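Local coordinates for protein prepilin (Salmonella typhi, PDB 3FHV) that forms the subunit of type IVb pili, here as its globular domain, and probably mediates adhesion to host cells by engaging the CFTR receptor, at residues A[34-40]-A[73-77]; A[119-124]-A[134-139]. All coordinates share one frame; numbering follows the deposited sequence.

From the N terminus the chain runs through helix 8-25 and a loop into helix 36-45. Interaction 1 sets the first turn of that helix against strand 72-78, closing a loop of 32 residues that holds the rest of the helix and the hairpin strands 53-55 and 62-66. Interaction 2 opens only afterwards, so the two follow in series and neither encloses nor crosses the other. Interaction 2 closes a short loop of nine residues, bringing strand 122-124 at one edge of the sheet and its turn up to the end of helix 131-137. Their centres lie about 23 Å apart, on opposite sides of the chain's centre, yet both reach the same antiparallel sheet.

Interaction 1. Residues A[34-40]-A[73-77]; sequences TSGAKMT and IVVAP
Met39 lays its side chain against Val75, Ala76 and Pro77, where the first turn of helix 36-45 packs on the antiparallel sheet of the pilin globular domain. CG stands anti to the backbone N (chi1 -178°) and the chain stays extended beyond it. Met39 CB lies 3.5 Å from Val75 O, and CG passes the same oxygen and then Val75 CG1. Met39 SD lies over the Ala76-Pro77 peptide link, 3.6 Å from Pro77 N, and touches Val75 CG1 and Pro77 CD; CE continues past CG1. The Met39 and Val75 side chains cross at about a right angle, and Phe89 and helix 8-25 add to the apolar surroundings.

The helix axis crosses the strand at 103°. Gly36, with no side chain, lets the helix come close: its CA sits 3.6 Å from Ala76 CB and makes a CA-H...O contact with Val75 O at 3.3 Å. Ser35 caps the helix, its OG accepting from Lys38 N. The polar tie across the contact comes from Thr40, whose OG1 lies beside its own backbone N and accepts from Val75 N at 2.8 Å, with an N-H...O angle of 162°.

Interaction 2. Residues A[119-124]-A[134-139]; sequences INGNNH and ASSECT
Glu137 reaches in among Ile119, Asn122 and His124 from the last turn of helix 131-137. Its chain is extended beyond CG (chi2 -179°), which carries the carboxylate over to the strand side. There Asn122 arrives from the opposite direction and lays its amide flat on the carboxylate, the two planes stacked 15° apart with Asn122 CG 3.3 Å from Glu137 CD. His124 also comes from the opposite direction, but meets the acid differently, with ring and carboxylate planes 34° apart. The ring is tied through ND1, which bonds to Ile117 O and helps to set the rotation of the ring.

Ile119 crosses Glu137 at about a right angle. Its CD1 lies 3.7 Å from Glu137 OE1 and also meets Ala134 CB, while Ile119 CG2 touches Cys138 SG at 4.0 Å; helix 98-111 and Leu150 also pack on this side chain. The Asn122 amide is held by its ND2, which donates to Ile119 O at 3.0 Å, nearly in line with the carbonyl. That oxygen also accepts from Asn122 N, so two bonds grip it. A water receives a weak bond from Asn122 ND2 and donates to Glu137 O at 2.6 Å, bridging turn and helix end.

The turn is a type II' beta turn from Ile119 to Asn122, joining strands 116-119 and 122-124 as an edge hairpin. It docks against the helix end that the Cys101-Cys138 disulfide staples to helix 98-111, consistent with the disulfide-bonded C-terminal region of type IV pilins.

Interaction 1. Residues A[34-40]-A[73-77]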
loop_
_atom_site.group_PDB
_atom_site.type_symbol
_atom_site.label_atom_id
_atom_site.label_comp_id
_atom_site.label_asym_id
_atom_site.label_seq_id
_atom_site.Cartn_x
_atom_site.Cartn_y
_atom_site.Cartn_z
ATOM N N THR A 34 11.509 -6.166 -20.188
ATOM C CA THR A 34 11.941 -7.394 -20.842
ATOM C C THR A 34 12.499 -8.410 -19.846
ATOM O O THR A 34 12.952 -9.484 -20.229
ATOM C CB THR A 34 13.014 -7.106 -21.915
ATOM O OG1 THR A 34 14.177 -6.546 -21.299
ATOM C CG2 THR A 34 12.480 -6.126 -22.947
ATOM N N SER A 35 12.478 -8.066 -18.564
ATOM C CA SER A 35 12.973 -8.988 -17.547
ATOM C C SER A 35 12.369 -8.669 -16.189
ATOM O O SER A 35 12.083 -7.507 -15.879
ATOM C CB SER A 35 14.496 -8.924 -17.441
ATOM O OG SER A 35 14.908 -7.771 -16.728
ATOM N N GLY A 36 12.182 -9.706 -15.382
ATOM C CA GLY A 36 11.627 -9.504 -14.058
ATOM C C GLY A 36 12.573 -8.704 -13.179
ATOM O O GLY A 36 12.137 -7.903 -12.358
ATOM N N ALA A 37 13.875 -8.911 -13.354
ATOM C CA ALA A 37 14.857 -8.188 -12.557
ATOM C C ALA A 37 14.659 -6.682 -12.658
ATOM O O ALA A 37 14.689 -5.978 -11.648
ATOM C CB ALA A 37 16.263 -8.557 -12.998
ATOM N N LYS A 38 14.444 -6.187 -13.875
ATOM C CA LYS A 38 14.260 -4.752 -14.089
ATOM C C LYS A 38 12.907 -4.245 -13.624
ATOM O O LYS A 38 12.802 -3.183 -13.016
ATOM C CB LYS A 38 14.437 -4.408 -15.569
ATOM C CG LYS A 38 14.244 -2.934 -15.885
ATOM C CD LYS A 38 15.267 -2.086 -15.140
ATOM C CE LYS A 38 15.177 -0.614 -15.522
ATOM N NZ LYS A 38 16.210 0.169 -14.790
ATOM N N MET A 39 11.863 -5.001 -13.927
ATOM C CA MET A 39 10.513 -4.614 -13.537
ATOM C C MET A 39 10.377 -4.592 -12.015
ATOM O O MET A 39 9.735 -3.693 -11.451
ATOM C CB MET A 39 9.499 -5.590 -14.146
ATOM C CG MET A 39 8.047 -5.258 -13.840
ATOM S SD MET A 39 6.916 -6.274 -14.809
ATOM C CE MET A 39 5.430 -5.269 -14.724
ATOM N N THR A 40 10.986 -5.580 -11.363
ATOM C CA THR A 40 10.925 -5.684 -9.909
ATOM C C THR A 40 11.721 -4.547 -9.261
ATOM O O THR A 40 11.279 -3.957 -8.281
ATOM C CB THR A 40 11.447 -7.059 -9.435
ATOM O OG1 THR A 40 10.588 -8.095 -9.940
ATOM C CG2 THR A 40 11.465 -7.141 -7.906
ATOM N N ILE A 73 10.906 -13.138 -4.706
ATOM C CA ILE A 73 9.643 -12.699 -5.297
ATOM C C ILE A 73 10.064 -11.939 -6.553
ATOM O O ILE A 73 10.942 -11.076 -6.490
ATOM C CB ILE A 73 8.866 -11.708 -4.385
ATOM C CG1 ILE A 73 8.453 -12.387 -3.075
ATOM C CG2 ILE A 73 7.608 -11.198 -5.119
ATOM C CD1 ILE A 73 7.862 -11.426 -2.060
ATOM N N VAL A 74 9.459 -12.269 -7.686
ATOM C CA VAL A 74 9.779 -11.579 -8.929
ATOM C C VAL A 74 8.514 -11.166 -9.680
ATOM O O VAL A 74 7.598 -11.973 -9.869
ATOM C CB VAL A 74 10.632 -12.464 -9.871
ATOM C CG1 VAL A 74 11.004 -11.670 -11.125
ATOM C CG2 VAL A 74 11.891 -12.949 -9.150
ATOM N N VAL A 75 8.462 -9.895 -10.070
ATOM C CA VAL A 75 7.352 -9.349 -10.843
ATOM C C VAL A 75 7.918 -9.277 -12.249
ATOM O O VAL A 75 8.923 -8.602 -12.485
ATOM C CB VAL A 75 6.967 -7.930 -10.382
ATOM C CG1 VAL A 75 5.853 -7.373 -11.276
ATOM C CG2 VAL A 75 6.496 -7.972 -8.923
ATOM N N ALA A 76 7.284 -9.976 -13.184
ATOM C CA ALA A 76 7.797 -10.008 -14.545
ATOM C C ALA A 76 6.725 -9.830 -15.610
ATOM O O ALA A 76 5.569 -10.210 -15.424
ATOM C CB ALA A 76 8.551 -11.320 -14.777
ATOM N N PRO A 77 7.107 -9.238 -16.754
ATOM C CA PRO A 77 6.168 -9.014 -17.850
ATOM C C PRO A 77 5.743 -10.349 -18.444
ATOM O O PRO A 77 6.528 -11.294 -18.480
ATOM C CB PRO A 77 6.985 -8.182 -18.832
ATOM C CG PRO A 77 8.375 -8.755 -18.655
ATOM C CD PRO A 77 8.477 -8.844 -17.141
#

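Interaction 2. Residues A[119-124]-A[134-139]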
loop_
_atom_site.group_PDB
_atom_site.type_symbol
_atom_site.label_atom_id
_atom_site.label_comp_id
_atom_site.label_asym_id
_atom_site.label_seq_id
_atom_site.Cartn_x
_atom_site.Cartn_y
_atom_site.Cartn_z
ATOM N N ILE A 119 0.077 -23.042 -8.992
ATOM C CA ILE A 119 0.728 -23.673 -7.847
ATOM C C ILE A 119 1.629 -24.719 -8.478
ATOM O O ILE A 119 1.146 -25.715 -9.023
ATOM C CB ILE A 119 -0.277 -24.356 -6.904
ATOM C CG1 ILE A 119 -1.275 -23.327 -6.368
ATOM C CG2 ILE A 119 0.475 -24.999 -5.720
ATOM C CD1 ILE A 119 -2.315 -23.916 -5.431
ATOM N N ASN A 120 2.935 -24.473 -8.423
ATOM C CA ASN A 120 3.909 -25.370 -9.025
ATOM C C ASN A 120 3.526 -25.550 -10.502
ATOM O O ASN A 120 3.331 -24.557 -11.204
ATOM C CB ASN A 120 3.923 -26.684 -8.243
ATOM C CG ASN A 120 4.345 -26.471 -6.790
ATOM O OD1 ASN A 120 3.778 -27.050 -5.853
ATOM N ND2 ASN A 120 5.348 -25.630 -6.603
ATOM N N GLY A 121 3.391 -26.783 -10.979
ATOM C CA GLY A 121 3.042 -26.963 -12.383
ATOM C C GLY A 121 1.549 -26.979 -12.674
ATOM O O GLY A 121 1.130 -27.495 -13.701
ATOM N N ASN A 122 0.746 -26.400 -11.790
ATOM C CA ASN A 122 -0.704 -26.388 -11.972
ATOM C C ASN A 122 -1.200 -24.971 -12.215
ATOM O O ASN A 122 -1.194 -24.147 -11.306
ATOM C CB ASN A 122 -1.370 -26.973 -10.731
ATOM C CG ASN A 122 -0.868 -28.366 -10.416
ATOM O OD1 ASN A 122 -1.252 -29.324 -11.072
ATOM N ND2 ASN A 122 0.005 -28.477 -9.421
ATOM N N ASN A 123 -1.650 -24.704 -13.437
ATOM C CA ASN A 123 -2.111 -23.371 -13.804
ATOM C C ASN A 123 -3.623 -23.221 -13.841
ATOM O O ASN A 123 -4.288 -23.619 -14.799
ATOM C CB ASN A 123 -1.513 -22.981 -15.157
ATOM C CG ASN A 123 -1.781 -21.537 -15.522
ATOM O OD1 ASN A 123 -2.444 -20.804 -14.781
ATOM N ND2 ASN A 123 -1.269 -21.119 -16.676
ATOM N N HIS A 124 -4.168 -22.639 -12.777
ATOM C CA HIS A 124 -5.606 -22.417 -12.671
ATOM C C HIS A 124 -6.017 -21.134 -13.384
ATOM O O HIS A 124 -6.266 -20.109 -12.749
ATOM C CB HIS A 124 -6.034 -22.363 -11.203
ATOM C CG HIS A 124 -5.692 -23.597 -10.429
ATOM N ND1 HIS A 124 -4.531 -23.718 -9.696
ATOM C CD2 HIS A 124 -6.359 -24.765 -10.272
ATOM C CE1 HIS A 124 -4.497 -24.908 -9.121
ATOM N NE2 HIS A 124 -5.595 -25.562 -9.455
ATOM N N ALA A 134 -5.670 -26.712 -3.395
ATOM C CA ALA A 134 -4.399 -26.261 -2.846
ATOM C C ALA A 134 -3.738 -27.310 -1.956
ATOM O O ALA A 134 -2.546 -27.593 -2.111
ATOM C CB ALA A 134 -4.595 -24.962 -2.075
ATOM N N SER A 135 -4.506 -27.885 -1.032
ATOM C CA SER A 135 -3.974 -28.901 -0.120
ATOM C C SER A 135 -3.253 -30.007 -0.879
ATOM O O SER A 135 -2.227 -30.529 -0.436
ATOM C CB SER A 135 -5.102 -29.531 0.705
ATOM O OG SER A 135 -5.732 -28.570 1.531
ATOM N N SER A 136 -3.795 -30.366 -2.030
ATOM C CA SER A 136 -3.210 -31.430 -2.821
ATOM C C SER A 136 -2.017 -30.958 -3.647
ATOM O O SER A 136 -0.960 -31.596 -3.641
ATOM C CB SER A 136 -4.290 -32.042 -3.720
ATOM O OG SER A 136 -3.771 -33.065 -4.555
ATOM N N GLU A 137 -2.172 -29.835 -4.343
ATOM C CA GLU A 137 -1.098 -29.319 -5.184
ATOM C C GLU A 137 0.088 -28.702 -4.448
ATOM O O GLU A 137 1.194 -28.690 -4.970
ATOM C CB GLU A 137 -1.655 -28.312 -6.185
ATOM C CG GLU A 137 -2.704 -28.900 -7.107
ATOM C CD GLU A 137 -3.215 -27.885 -8.096
ATOM O OE1 GLU A 137 -2.989 -26.681 -7.851
ATOM O OE2 GLU A 137 -3.847 -28.279 -9.097
ATOM N N CYS A 138 -0.139 -28.173 -3.250
ATOM C CA CYS A 138 0.951 -27.595 -2.470
ATOM C C CYS A 138 1.717 -28.767 -1.879
ATOM O O CYS A 138 1.127 -29.616 -1.227
ATOM C CB CYS A 138 0.412 -26.727 -1.338
ATOM S SG CYS A 138 -0.423 -25.188 -1.855
ATOM N N THR A 139 3.025 -28.803 -2.100
ATOM C CA THR A 139 3.852 -29.906 -1.615
ATOM C C THR A 139 4.452 -29.702 -0.225
ATOM O O THR A 139 4.651 -28.575 0.228
ATOM C CB THR A 139 4.980 -30.213 -2.626
ATOM O OG1 THR A 139 5.642 -28.996 -2.993
ATOM C CG2 THR A 139 4.401 -30.861 -3.877
HETATM O O HOH W 1 1.740 -29.795 -7.259
#